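Local coordinates for protein proteophosphoglycan (Silicibacter pomeroyi DSS-3, PDB 2RE3) that is of unknown function but may take part in signal transduction, and has a fold built from repeated structural motifs, at residues M43-A46 with T50-Y53; L112-H117 with P143-R148; P129-Q134 with G150-I155; I70-E75 with Y79-V84. All blocks are in the same frame, centred on the assembly; numbering follows the deposited sequence.

Overall arrangement
Contacts 1 and 4 belong to one mixed six-stranded sheet, contacts 2 and 3 to a second with the same strand order. In the first sheet, both contacts are β-hairpins with backbone hydrogen bonds; they touch where the Trp51 ring of contact 1 meets Leu71 and Leu80 of contact 4. Contacts 2 and 3 instead join strands that are not sheet neighbours, through side chains and, in contact 3, a water bridge to backbone. Contact 2 is buried and apolar. Contact 3 is partly exposed and carries a salt bridge. Contact 4 is largely buried, contact 1 partly. The sheets meet, among other places, where Gly150 and Leu151 of contact 3 reach Leu71 and Arg73 of contact 4.

Contact 1: residues M43-A46 with T50-Y53; sequences MRIA and TWFY
A β-hairpin pairs Arg44 with Phe52 across strands 37-45 and 51-53. This is a hydrogen-bonded antiparallel pair: Phe52 N gives to Arg44 O at 2.8 Å and Arg44 N to Phe52 O at 3.1 Å. Near the turn, Ala46 N binds Thr50 O at 2.7 Å. On one face of the sheet the Arg44 guanidinium lies flat on the Phe52 ring, planes 20° apart. The stack is also a cation-pi contact, with Arg44 CZ 4.2 Å from the centroid of the Phe52 ring. NH2 sits over the ring centre. A bend at chi3 (70°) turns the guanidinium back over the ring. Ala46 CB meets the same ring at its edge, 3.6 Å from Phe52 CE1. The salt bridge from Arg44 NH1 to Asp92 holds the other end of the cation.

The opposite face is mainly apolar and aromatic. Ile45 runs alongside Trp51 and puts CG1 over the indole, 3.7 Å from the centroid of its five-membered ring, a CH-pi contact. Selenomethionine Met43 bends at chi2 and chi3. Its SE reaches the edges of both the Trp51 and Tyr53 rings, which makes two Met-aromatic contacts. Beyond the hairpin, Trp51 packs on Val64, Phe67 and Ser68 of helix 61-68, Met43 and Tyr53 touch Leu15 of helix 15-21, and Met43 and Ile45 lie against strand 86-91.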
loop_
_atom_site.group_PDB
_atom_site.type_symbol
_atom_site.label_atom_id
_atom_site.label_comp_id
_atom_site.label_asym_id
_atom_site.label_seq_id
_atom_site.Cartn_x
_atom_site.Cartn_y
_atom_site.Cartn_z
HETATM N N MSE A 43 -16.841 1.881 5.086
HETATM C CA MSE A 43 -15.646 1.089 5.129
HETATM C C MSE A 43 -14.443 2.024 5.229
HETATM O O MSE A 43 -14.357 3.011 4.499
HETATM C CB MSE A 43 -15.547 0.200 3.872
HETATM C CG MSE A 43 -14.492 -0.911 3.942
HETATM SE SE MSE A 43 -15.040 -2.371 5.124
HETATM C CE MSE A 43 -15.797 -3.525 3.787
ATOM N N ARG A 44 -13.507 1.670 6.106
ATOM C CA ARG A 44 -12.321 2.460 6.348
ATOM C C ARG A 44 -11.155 1.511 6.509
ATOM O O ARG A 44 -11.249 0.595 7.309
ATOM C CB ARG A 44 -12.490 3.249 7.626
ATOM C CG ARG A 44 -11.245 3.953 8.094
ATOM C CD ARG A 44 -11.578 5.003 9.164
ATOM N NE ARG A 44 -11.993 4.365 10.405
ATOM C CZ ARG A 44 -11.158 3.900 11.333
ATOM N NH1 ARG A 44 -9.854 4.026 11.195
ATOM N NH2 ARG A 44 -11.637 3.315 12.427
ATOM N N ILE A 45 -10.085 1.720 5.737
ATOM C CA ILE A 45 -8.823 1.017 5.919
ATOM C C ILE A 45 -7.944 1.843 6.834
ATOM O O ILE A 45 -7.418 2.902 6.439
ATOM C CB ILE A 45 -8.080 0.809 4.586
ATOM C CG1 ILE A 45 -9.008 0.115 3.565
ATOM C CG2 ILE A 45 -6.808 -0.004 4.813
ATOM C CD1 ILE A 45 -8.397 -0.107 2.200
ATOM N N ALA A 46 -7.791 1.386 8.068
ATOM C CA ALA A 46 -6.941 2.122 9.023
ATOM C C ALA A 46 -5.477 2.108 8.573
ATOM O O ALA A 46 -5.067 1.271 7.783
ATOM C CB ALA A 46 -7.069 1.567 10.447
ATOM N N THR A 50 -5.966 -2.456 9.078
ATOM C CA THR A 50 -7.207 -3.028 9.581
ATOM C C THR A 50 -8.367 -2.376 8.874
ATOM O O THR A 50 -8.403 -1.166 8.728
ATOM C CB THR A 50 -7.329 -2.813 11.111
ATOM O OG1 THR A 50 -6.265 -3.531 11.726
ATOM C CG2 THR A 50 -8.681 -3.279 11.661
ATOM N N TRP A 51 -9.299 -3.200 8.412
ATOM C CA TRP A 51 -10.511 -2.714 7.748
ATOM C C TRP A 51 -11.610 -2.600 8.789
ATOM O O TRP A 51 -11.767 -3.488 9.647
ATOM C CB TRP A 51 -10.918 -3.666 6.624
ATOM C CG TRP A 51 -10.089 -3.553 5.364
ATOM C CD1 TRP A 51 -8.735 -3.506 5.276
ATOM C CD2 TRP A 51 -10.577 -3.516 4.011
ATOM N NE1 TRP A 51 -8.344 -3.445 3.948
ATOM C CE2 TRP A 51 -9.465 -3.432 3.162
ATOM C CE3 TRP A 51 -11.855 -3.532 3.441
ATOM C CZ2 TRP A 51 -9.591 -3.358 1.774
ATOM C CZ3 TRP A 51 -11.970 -3.459 2.062
ATOM C CH2 TRP A 51 -10.853 -3.386 1.250
ATOM N N PHE A 52 -12.344 -1.498 8.758
ATOM C CA PHE A 52 -13.425 -1.290 9.712
ATOM C C PHE A 52 -14.685 -1.179 8.920
ATOM O O PHE A 52 -14.685 -0.522 7.896
ATOM C CB PHE A 52 -13.231 -0.005 10.477
ATOM C CG PHE A 52 -12.170 -0.077 11.529
ATOM C CD1 PHE A 52 -10.849 0.119 11.211
ATOM C CD2 PHE A 52 -12.499 -0.290 12.841
ATOM C CE1 PHE A 52 -9.879 0.081 12.204
ATOM C CE2 PHE A 52 -11.537 -0.319 13.799
ATOM C CZ PHE A 52 -10.224 -0.133 13.466
ATOM N N TYR A 53 -15.750 -1.835 9.383
ATOM C CA TYR A 53 -17.040 -1.761 8.711
ATOM C C TYR A 53 -18.079 -1.254 9.725
ATOM O O TYR A 53 -18.273 -1.842 10.772
ATOM C CB TYR A 53 -17.421 -3.125 8.125
ATOM C CG TYR A 53 -18.776 -3.164 7.452
ATOM C CD1 TYR A 53 -18.981 -2.559 6.225
ATOM C CD2 TYR A 53 -19.848 -3.814 8.040
ATOM C CE1 TYR A 53 -20.242 -2.581 5.612
ATOM C CE2 TYR A 53 -21.106 -3.847 7.440
ATOM C CZ TYR A 53 -21.296 -3.241 6.221
ATOM O OH TYR A 53 -22.535 -3.276 5.622
#

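Contact 2: residues L112-H117 with P143-R148; sequences LTFTTH and PYVHVR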
loop_
_atom_site.group_PDB
_atom_site.type_symbol
_atom_site.label_atom_id
_atom_site.label_comp_id
_atom_site.label_asym_id
_atom_site.label_seq_id
_atom_site.Cartn_x
_atom_site.Cartn_y
_atom_site.Cartn_z
ATOM N N LEU A 112 15.040 -4.809 -3.569
ATOM C CA LEU A 112 14.185 -4.914 -2.385
ATOM C C LEU A 112 12.796 -5.382 -2.813
ATOM O O LEU A 112 12.109 -4.687 -3.559
ATOM C CB LEU A 112 14.084 -3.562 -1.651
ATOM C CG LEU A 112 15.368 -2.879 -1.168
ATOM C CD1 LEU A 112 15.072 -1.486 -0.544
ATOM C CD2 LEU A 112 16.064 -3.748 -0.171
ATOM N N THR A 113 12.401 -6.571 -2.354
ATOM C CA THR A 113 11.057 -7.094 -2.590
ATOM C C THR A 113 10.212 -7.034 -1.309
ATOM O O THR A 113 10.544 -7.626 -0.271
ATOM C CB THR A 113 11.095 -8.494 -3.171
ATOM O OG1 THR A 113 11.747 -8.430 -4.435
ATOM C CG2 THR A 113 9.674 -9.038 -3.374
ATOM N N PHE A 114 9.117 -6.291 -1.402
ATOM C CA PHE A 114 8.221 -6.085 -0.278
ATOM C C PHE A 114 7.014 -7.008 -0.389
ATOM O O PHE A 114 6.562 -7.312 -1.493
ATOM C CB PHE A 114 7.720 -4.665 -0.284
ATOM C CG PHE A 114 8.752 -3.653 0.073
ATOM C CD1 PHE A 114 9.574 -3.124 -0.885
ATOM C CD2 PHE A 114 8.878 -3.208 1.376
ATOM C CE1 PHE A 114 10.508 -2.187 -0.555
ATOM C CE2 PHE A 114 9.806 -2.256 1.701
ATOM C CZ PHE A 114 10.627 -1.752 0.734
ATOM N N THR A 115 6.517 -7.440 0.758
ATOM C CA THR A 115 5.267 -8.150 0.876
ATOM C C THR A 115 4.351 -7.308 1.760
ATOM O O THR A 115 4.817 -6.776 2.797
ATOM C CB THR A 115 5.495 -9.531 1.503
ATOM O OG1 THR A 115 6.358 -10.276 0.632
ATOM C CG2 THR A 115 4.173 -10.296 1.709
ATOM N N THR A 116 3.088 -7.163 1.314
ATOM C CA THR A 116 2.042 -6.403 2.011
ATOM C C THR A 116 1.222 -7.302 2.926
ATOM O O THR A 116 1.328 -8.539 2.875
ATOM C CB THR A 116 1.055 -5.739 1.004
ATOM O OG1 THR A 116 0.308 -6.764 0.327
ATOM C CG2 THR A 116 1.817 -4.843 -0.039
ATOM N N HIS A 117 0.373 -6.696 3.751
ATOM C CA HIS A 117 -0.407 -7.469 4.740
ATOM C C HIS A 117 -1.508 -8.326 4.108
ATOM O O HIS A 117 -2.144 -9.106 4.781
ATOM C CB HIS A 117 -0.954 -6.551 5.852
ATOM C CG HIS A 117 -2.139 -5.714 5.456
ATOM N ND1 HIS A 117 -2.096 -4.767 4.444
ATOM C CD2 HIS A 117 -3.397 -5.659 5.974
ATOM C CE1 HIS A 117 -3.274 -4.169 4.366
ATOM N NE2 HIS A 117 -4.087 -4.707 5.266
ATOM N N PRO A 143 7.762 6.189 5.188
ATOM C CA PRO A 143 7.964 5.947 3.780
ATOM C C PRO A 143 6.950 4.935 3.224
ATOM O O PRO A 143 6.492 4.048 3.942
ATOM C CB PRO A 143 9.368 5.352 3.751
ATOM C CG PRO A 143 9.479 4.595 5.020
ATOM C CD PRO A 143 8.452 5.181 5.999
ATOM N N TYR A 144 6.641 5.070 1.942
ATOM C CA TYR A 144 5.739 4.168 1.245
ATOM C C TYR A 144 6.444 3.466 0.110
ATOM O O TYR A 144 7.515 3.902 -0.313
ATOM C CB TYR A 144 4.592 4.961 0.674
ATOM C CG TYR A 144 3.837 5.783 1.700
ATOM C CD1 TYR A 144 4.322 7.006 2.123
ATOM C CD2 TYR A 144 2.612 5.347 2.228
ATOM C CE1 TYR A 144 3.624 7.797 3.031
ATOM C CE2 TYR A 144 1.896 6.136 3.145
ATOM C CZ TYR A 144 2.427 7.369 3.534
ATOM O OH TYR A 144 1.786 8.170 4.426
ATOM N N VAL A 145 5.842 2.380 -0.380
ATOM C CA VAL A 145 6.246 1.752 -1.646
ATOM C C VAL A 145 5.011 1.451 -2.504
ATOM O O VAL A 145 3.960 1.047 -2.009
ATOM C CB VAL A 145 7.081 0.475 -1.439
ATOM C CG1 VAL A 145 6.335 -0.586 -0.632
ATOM C CG2 VAL A 145 7.475 -0.115 -2.773
ATOM N N HIS A 146 5.135 1.708 -3.796
ATOM C CA HIS A 146 4.055 1.465 -4.739
ATOM C C HIS A 146 3.910 -0.033 -4.958
ATOM O O HIS A 146 4.910 -0.757 -5.107
ATOM C CB HIS A 146 4.384 2.172 -6.053
ATOM C CG HIS A 146 3.377 1.989 -7.149
ATOM N ND1 HIS A 146 3.512 1.018 -8.111
ATOM C CD2 HIS A 146 2.279 2.706 -7.490
ATOM C CE1 HIS A 146 2.518 1.120 -8.982
ATOM N NE2 HIS A 146 1.756 2.137 -8.631
ATOM N N VAL A 147 2.670 -0.497 -4.934
ATOM C CA VAL A 147 2.348 -1.911 -5.164
ATOM C C VAL A 147 1.731 -2.054 -6.546
ATOM O O VAL A 147 2.222 -2.825 -7.355
ATOM C CB VAL A 147 1.334 -2.420 -4.126
ATOM C CG1 VAL A 147 1.009 -3.905 -4.373
ATOM C CG2 VAL A 147 1.841 -2.100 -2.709
ATOM N N ARG A 148 0.646 -1.322 -6.820
ATOM C CA ARG A 148 0.074 -1.350 -8.158
ATOM C C ARG A 148 -0.891 -0.209 -8.380
ATOM O O ARG A 148 -1.587 0.226 -7.457
ATOM C CB ARG A 148 -0.654 -2.684 -8.445
ATOM C CG ARG A 148 -1.880 -2.964 -7.566
ATOM C CD ARG A 148 -2.713 -4.168 -8.084
ATOM N NE ARG A 148 -3.897 -4.333 -7.230
ATOM C CZ ARG A 148 -3.879 -4.909 -6.030
ATOM N NH1 ARG A 148 -2.760 -5.442 -5.562
ATOM N NH2 ARG A 148 -4.991 -4.986 -5.298
#
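Thr116 OG1 is held by a hydrogen bond from the backbone N of Asp120, a bond consistent with the rotation seen, in which the methyl points at Val147. Thr116 CG2 and Val147 CG2 meet at 3.8 Å. With chi1 at 67°, the hydroxyl stands between the backbone N and the carbonyl carbon, and CG2 is anti to that carbon. The threonine thus spends its polar atom on its own side of the contact and offers carbon to the strand it faces.

The second pair is Phe114 with Val145. Val145 CG1 comes over one face of the Phe114 ring, displaced toward the rim on the CG side. It lies 4.1 Å from the centroid of the Phe114 ring and 15° off the ring normal, a CH-pi contact. The other methyl, Val145 CG2, approaches the same ring at CD1. The two side chains cross obliquely. Phe114 also packs on Ala98 and Val101 of strand 96-104, Ile155 of strand 151-155 and Leu163 of helix 157-164, so the ring sits in a buried apolar cluster.

No hydrogen bond joins the two segments. The CA atoms of Phe114 and Val145 are 8.2 Å apart, a distance bridged by side chains. Val147 and Arg148 both face Leu151 on the neighbouring strand, a classic beta bulge. Strands 96-104 and 151-155 lie between these two in sheet order. The arrangement is consistent with a strongly curved mixed sheet, whose non-adjacent strands 111-116 and 144-148 pack together through their side chains.

Contact 3: residues P129-Q134 with G150-I155; sequences PIRMAQ and GLEALI
Arg131 and Glu152 approach at about a right angle, yet their flat ends are nearly coplanar, with guanidinium and carboxylate planes 23° apart. The arginine presents its side edge, NE and NH2, to the two carboxylate oxygens. Arg131 NH2 binds Glu152 OE1 at 2.6 Å. Arg131 NE binds Glu152 OE2 at 3.2 Å. Both oxygens lie close to the guanidinium plane. OE2 is met through its syn lone pair. OE1 is met on its syn side too, but 20° out of the carboxylate plane. Both bonds are nearly straight. A bend in the arginine at chi3 (76°) swings the guanidinium edge toward the acid.

The two strands, 130-131 and 151-155, are next-but-one in the mixed sheet. Strand 144-148 runs between them, and the ion pair spans it. Tyr144 of that middle strand makes a cation-pi contact with Arg131 and touches Glu152. A leucine in place of Glu152 would probably leave the Arg131 guanidinium without this counter-charge, held less firmly in its rotation, and take away an acceptor of the bridging water.

That water gives one hydrogen to Glu152 OE2 at 2.6 Å and the other to Pro129 O at 2.9 Å. OE2 is therefore gripped twice, by NE and by the water, which ties the acid to the backbone just ahead of strand 130-131. The isoleucines meet more loosely: Ile130 CG2 lies 4.5 Å from Ile155 CD1. Ile130 also packs on Phe183 and Leu185 of strand 181-185.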
loop_
_atom_site.group_PDB
_atom_site.type_symbol
_atom_site.label_atom_id
_atom_site.label_comp_id
_atom_site.label_asym_id
_atom_site.label_seq_id
_atom_site.Cartn_x
_atom_site.Cartn_y
_atom_site.Cartn_z
ATOM N N PRO A 129 8.132 2.787 -7.106
ATOM C CA PRO A 129 9.124 3.548 -6.346
ATOM C C PRO A 129 8.817 3.592 -4.871
ATOM O O PRO A 129 7.667 3.388 -4.478
ATOM C CB PRO A 129 9.051 4.942 -6.955
ATOM C CG PRO A 129 7.682 5.060 -7.470
ATOM C CD PRO A 129 7.257 3.666 -7.888
ATOM N N ILE A 130 9.873 3.803 -4.088
ATOM C CA ILE A 130 9.793 4.103 -2.661
ATOM C C ILE A 130 9.721 5.614 -2.531
ATOM O O ILE A 130 10.473 6.312 -3.169
ATOM C CB ILE A 130 11.026 3.580 -1.908
ATOM C CG1 ILE A 130 11.078 2.056 -2.045
ATOM C CG2 ILE A 130 10.964 3.981 -0.449
ATOM C CD1 ILE A 130 12.398 1.414 -1.686
ATOM N N ARG A 131 8.812 6.122 -1.717
ATOM C CA ARG A 131 8.623 7.571 -1.560
ATOM C C ARG A 131 8.892 7.911 -0.114
ATOM O O ARG A 131 8.641 7.085 0.750
ATOM C CB ARG A 131 7.172 7.880 -1.907
ATOM C CG ARG A 131 6.656 9.201 -1.447
ATOM C CD ARG A 131 5.400 9.567 -2.202
ATOM N NE ARG A 131 4.226 8.816 -1.747
ATOM C CZ ARG A 131 3.451 9.164 -0.716
ATOM N NH1 ARG A 131 3.706 10.239 0.026
ATOM N NH2 ARG A 131 2.406 8.418 -0.406
HETATM N N MSE A 132 9.429 9.106 0.143
HETATM C CA MSE A 132 9.575 9.609 1.520
HETATM C C MSE A 132 8.418 10.537 1.839
HETATM O O MSE A 132 8.067 11.378 1.019
HETATM C CB MSE A 132 10.948 10.309 1.775
HETATM C CG MSE A 132 11.425 11.445 0.826
HETATM SE SE MSE A 132 13.092 12.431 1.419
HETATM C CE MSE A 132 12.922 13.803 0.051
ATOM N N ALA A 133 7.786 10.340 2.996
ATOM C CA ALA A 133 6.795 11.255 3.486
ATOM C C ALA A 133 7.140 11.308 4.947
ATOM O O ALA A 133 7.985 10.536 5.415
ATOM C CB ALA A 133 5.405 10.721 3.258
ATOM N N GLN A 134 6.536 12.234 5.670
ATOM C CA GLN A 134 6.776 12.317 7.095
ATOM C C GLN A 134 5.480 11.984 7.779
ATOM O O GLN A 134 4.409 12.028 7.162
ATOM C CB GLN A 134 7.323 13.696 7.500
ATOM C CG GLN A 134 8.758 13.956 7.005
ATOM C CD GLN A 134 8.824 14.323 5.519
ATOM O OE1 GLN A 134 8.120 15.229 5.057
ATOM N NE2 GLN A 134 9.673 13.628 4.770
ATOM N N GLY A 150 -1.182 2.835 -8.496
ATOM C CA GLY A 150 -1.267 3.956 -7.540
ATOM C C GLY A 150 -1.588 3.550 -6.130
ATOM O O GLY A 150 -1.698 4.398 -5.233
ATOM N N LEU A 151 -1.787 2.258 -5.905
ATOM C CA LEU A 151 -2.074 1.818 -4.573
ATOM C C LEU A 151 -0.718 1.597 -3.896
ATOM O O LEU A 151 0.097 0.811 -4.379
ATOM C CB LEU A 151 -2.864 0.531 -4.591
ATOM C CG LEU A 151 -4.160 0.507 -5.394
ATOM C CD1 LEU A 151 -4.643 -0.932 -5.409
ATOM C CD2 LEU A 151 -5.222 1.468 -4.823
ATOM N N GLU A 152 -0.492 2.292 -2.784
ATOM C CA GLU A 152 0.750 2.230 -2.095
ATOM C C GLU A 152 0.629 1.476 -0.786
ATOM O O GLU A 152 -0.443 1.402 -0.217
ATOM C CB GLU A 152 1.238 3.628 -1.798
ATOM C CG GLU A 152 1.743 4.360 -2.997
ATOM C CD GLU A 152 2.283 5.718 -2.616
ATOM O OE1 GLU A 152 1.532 6.493 -1.989
ATOM O OE2 GLU A 152 3.460 5.988 -2.928
ATOM N N ALA A 153 1.768 0.939 -0.335
ATOM C CA ALA A 153 1.909 0.337 0.969
ATOM C C ALA A 153 2.759 1.248 1.907
ATOM O O ALA A 153 3.877 1.676 1.566
ATOM C CB ALA A 153 2.559 -1.027 0.825
ATOM N N LEU A 154 2.231 1.528 3.090
ATOM C CA LEU A 154 3.016 2.159 4.143
ATOM C C LEU A 154 3.957 1.103 4.706
ATOM O O LEU A 154 3.510 0.017 5.085
ATOM C CB LEU A 154 2.123 2.680 5.260
ATOM C CG LEU A 154 2.820 3.413 6.393
ATOM C CD1 LEU A 154 3.407 4.728 5.891
ATOM C CD2 LEU A 154 1.826 3.661 7.528
ATOM N N ILE A 155 5.249 1.429 4.763
ATOM C CA ILE A 155 6.257 0.487 5.254
ATOM C C ILE A 155 6.211 0.491 6.789
ATOM O O ILE A 155 6.369 1.541 7.389
ATOM C CB ILE A 155 7.667 0.862 4.703
ATOM C CG1 ILE A 155 7.697 0.700 3.184
ATOM C CG2 ILE A 155 8.749 -0.012 5.275
ATOM C CD1 ILE A 155 8.790 1.486 2.538
HETATM O O HOH W 1 5.512 5.391 -4.433
#

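Contact 4: residues I70-E75 with Y79-V84; sequences ILKREE and YLVTPV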
loop_
_atom_site.group_PDB
_atom_site.type_symbol
_atom_site.label_atom_id
_atom_site.label_comp_id
_atom_site.label_asym_id
_atom_site.label_seq_id
_atom_site.Cartn_x
_atom_site.Cartn_y
_atom_site.Cartn_z
ATOM N N ILE A 70 -10.124 -5.705 -5.413
ATOM C CA ILE A 70 -10.908 -4.822 -6.300
ATOM C C ILE A 70 -10.759 -3.338 -5.935
ATOM O O ILE A 70 -11.608 -2.508 -6.267
ATOM C CB ILE A 70 -12.398 -5.256 -6.394
ATOM C CG1 ILE A 70 -13.061 -5.326 -4.997
ATOM C CG2 ILE A 70 -12.475 -6.575 -7.184
ATOM C CD1 ILE A 70 -14.594 -5.320 -5.022
ATOM N N LEU A 71 -9.669 -3.024 -5.239
ATOM C CA LEU A 71 -9.356 -1.653 -4.930
ATOM C C LEU A 71 -8.920 -0.929 -6.203
ATOM O O LEU A 71 -8.154 -1.464 -7.032
ATOM C CB LEU A 71 -8.235 -1.589 -3.917
ATOM C CG LEU A 71 -8.626 -1.629 -2.450
ATOM C CD1 LEU A 71 -7.415 -1.957 -1.655
ATOM C CD2 LEU A 71 -9.191 -0.261 -2.048
ATOM N N LYS A 72 -9.420 0.291 -6.349
ATOM C CA LYS A 72 -9.085 1.140 -7.457
ATOM C C LYS A 72 -8.898 2.563 -6.923
ATOM O O LYS A 72 -9.691 3.062 -6.118
ATOM C CB LYS A 72 -10.217 1.104 -8.477
ATOM C CG LYS A 72 -9.932 1.888 -9.752
ATOM C CD LYS A 72 -11.113 1.863 -10.741
ATOM C CE LYS A 72 -10.655 2.227 -12.180
ATOM N NZ LYS A 72 -11.786 2.225 -13.182
ATOM N N ARG A 73 -7.846 3.211 -7.381
ATOM C CA ARG A 73 -7.596 4.584 -7.033
ATOM C C ARG A 73 -8.031 5.476 -8.184
ATOM O O ARG A 73 -7.668 5.225 -9.330
ATOM C CB ARG A 73 -6.099 4.761 -6.804
ATOM C CG ARG A 73 -5.737 6.092 -6.238
ATOM C CD ARG A 73 -4.261 6.314 -6.226
ATOM N NE ARG A 73 -3.997 7.711 -5.993
ATOM C CZ ARG A 73 -2.808 8.213 -5.683
ATOM N NH1 ARG A 73 -1.743 7.447 -5.532
ATOM N NH2 ARG A 73 -2.700 9.515 -5.492
ATOM N N GLU A 74 -8.804 6.515 -7.899
ATOM C CA GLU A 74 -9.075 7.552 -8.898
ATOM C C GLU A 74 -8.734 8.872 -8.257
ATOM O O GLU A 74 -9.189 9.160 -7.144
ATOM C CB GLU A 74 -10.526 7.530 -9.348
ATOM C CG GLU A 74 -10.853 6.255 -10.103
ATOM C CD GLU A 74 -12.326 6.063 -10.423
ATOM O OE1 GLU A 74 -13.173 6.909 -10.061
ATOM O OE2 GLU A 74 -12.637 5.036 -11.043
ATOM N N GLU A 75 -7.932 9.668 -8.949
ATOM C CA GLU A 75 -7.367 10.879 -8.367
ATOM C C GLU A 75 -6.735 10.499 -7.022
ATOM O O GLU A 75 -5.807 9.650 -7.002
ATOM C CB GLU A 75 -8.423 11.991 -8.320
ATOM C CG GLU A 75 -8.972 12.292 -9.735
ATOM C CD GLU A 75 -9.437 13.728 -9.925
ATOM O OE1 GLU A 75 -8.708 14.659 -9.488
ATOM O OE2 GLU A 75 -10.521 13.930 -10.531
ATOM N N TYR A 79 -11.872 3.325 -4.272
ATOM C CA TYR A 79 -13.118 2.647 -4.561
ATOM C C TYR A 79 -12.911 1.138 -4.542
ATOM O O TYR A 79 -11.780 0.670 -4.613
ATOM C CB TYR A 79 -13.642 3.083 -5.932
ATOM C CG TYR A 79 -13.824 4.565 -5.999
ATOM C CD1 TYR A 79 -12.761 5.393 -6.303
ATOM C CD2 TYR A 79 -15.044 5.151 -5.704
ATOM C CE1 TYR A 79 -12.905 6.748 -6.365
ATOM C CE2 TYR A 79 -15.189 6.537 -5.729
ATOM C CZ TYR A 79 -14.101 7.314 -6.065
ATOM O OH TYR A 79 -14.201 8.664 -6.110
ATOM N N LEU A 80 -14.005 0.402 -4.380
ATOM C CA LEU A 80 -14.046 -1.032 -4.687
ATOM C C LEU A 80 -14.876 -1.107 -5.949
ATOM O O LEU A 80 -15.986 -0.604 -5.982
ATOM C CB LEU A 80 -14.704 -1.841 -3.548
ATOM C CG LEU A 80 -14.092 -1.534 -2.176
ATOM C CD1 LEU A 80 -14.838 -2.239 -1.120
ATOM C CD2 LEU A 80 -12.614 -1.898 -2.138
ATOM N N VAL A 81 -14.322 -1.711 -6.984
ATOM C CA VAL A 81 -14.904 -1.663 -8.311
ATOM C C VAL A 81 -14.992 -3.055 -8.903
ATOM O O VAL A 81 -14.021 -3.787 -8.929
ATOM C CB VAL A 81 -14.047 -0.773 -9.210
ATOM C CG1 VAL A 81 -14.631 -0.667 -10.630
ATOM C CG2 VAL A 81 -13.911 0.607 -8.556
ATOM N N THR A 82 -16.182 -3.406 -9.364
ATOM C CA THR A 82 -16.417 -4.584 -10.172
ATOM C C THR A 82 -16.898 -4.061 -11.540
ATOM O O THR A 82 -17.099 -2.865 -11.706
ATOM C CB THR A 82 -17.533 -5.454 -9.546
ATOM O OG1 THR A 82 -18.741 -4.685 -9.507
ATOM C CG2 THR A 82 -17.172 -5.922 -8.146
ATOM N N PRO A 83 -17.119 -4.956 -12.506
ATOM C CA PRO A 83 -17.679 -4.511 -13.794
ATOM C C PRO A 83 -19.055 -3.840 -13.703
ATOM O O PRO A 83 -19.420 -3.095 -14.613
ATOM C CB PRO A 83 -17.815 -5.813 -14.604
ATOM C CG PRO A 83 -16.888 -6.780 -13.958
ATOM C CD PRO A 83 -16.863 -6.407 -12.481
ATOM N N VAL A 84 -19.814 -4.090 -12.641
ATOM C CA VAL A 84 -21.163 -3.542 -12.564
ATOM C C VAL A 84 -21.349 -2.456 -11.508
ATOM O O VAL A 84 -22.260 -1.615 -11.642
ATOM C CB VAL A 84 -22.247 -4.666 -12.434
ATOM C CG1 VAL A 84 -22.292 -5.446 -13.737
ATOM C CG2 VAL A 84 -21.985 -5.599 -11.234
HETATM O O HOH W 2 -13.542 9.312 -9.406
#
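Tyr79 faces Lys72 in the β-hairpin of strands 71-74 and 77-81, at the edge of a mixed sheet. They form a hydrogen-bonded antiparallel pair. Tyr79 N binds Lys72 O at 2.9 Å, and Lys72 N binds Tyr79 O at 3.0 Å. From Tyr79 CB outward, the side chain first passes Lys72 O, 4.0 Å from CB. CD1 stays beside the same oxygen, which lies near the ring plane at its edge. The torsion at chi1 (-57°) sets CG anti to the carbonyl carbon and carries the ring on toward Glu74. There Tyr79 CE1 meets Glu74 OE1 at 3.7 Å and Glu74 CB at 3.9 Å. The two side chains cross at about a right angle, with carboxylate and ring planes 39° apart.

At the tip, Tyr79 OH has a hydrogen bond with Arg77 NE and a weak one with a water. That water also donates to Glu74 OE1. Lys86 completes the group, with a salt bridge to Glu74 OE1 and a cation-pi contact with the Tyr79 ring. With an alanine in place of Tyr79, Arg77 NE would probably lose its hydroxyl partner and Lys86 its ring, and a gap would open beside the Glu74 carboxylate.

Nearer the start of the hairpin, Val81 N binds Ile70 O at 2.9 Å. Val81 CG2 rests on the aliphatic part of Lys72, whose NZ goes to Val30 O. Leu71 and Leu80 lie side by side, their CD2 methyls 3.8 Å apart.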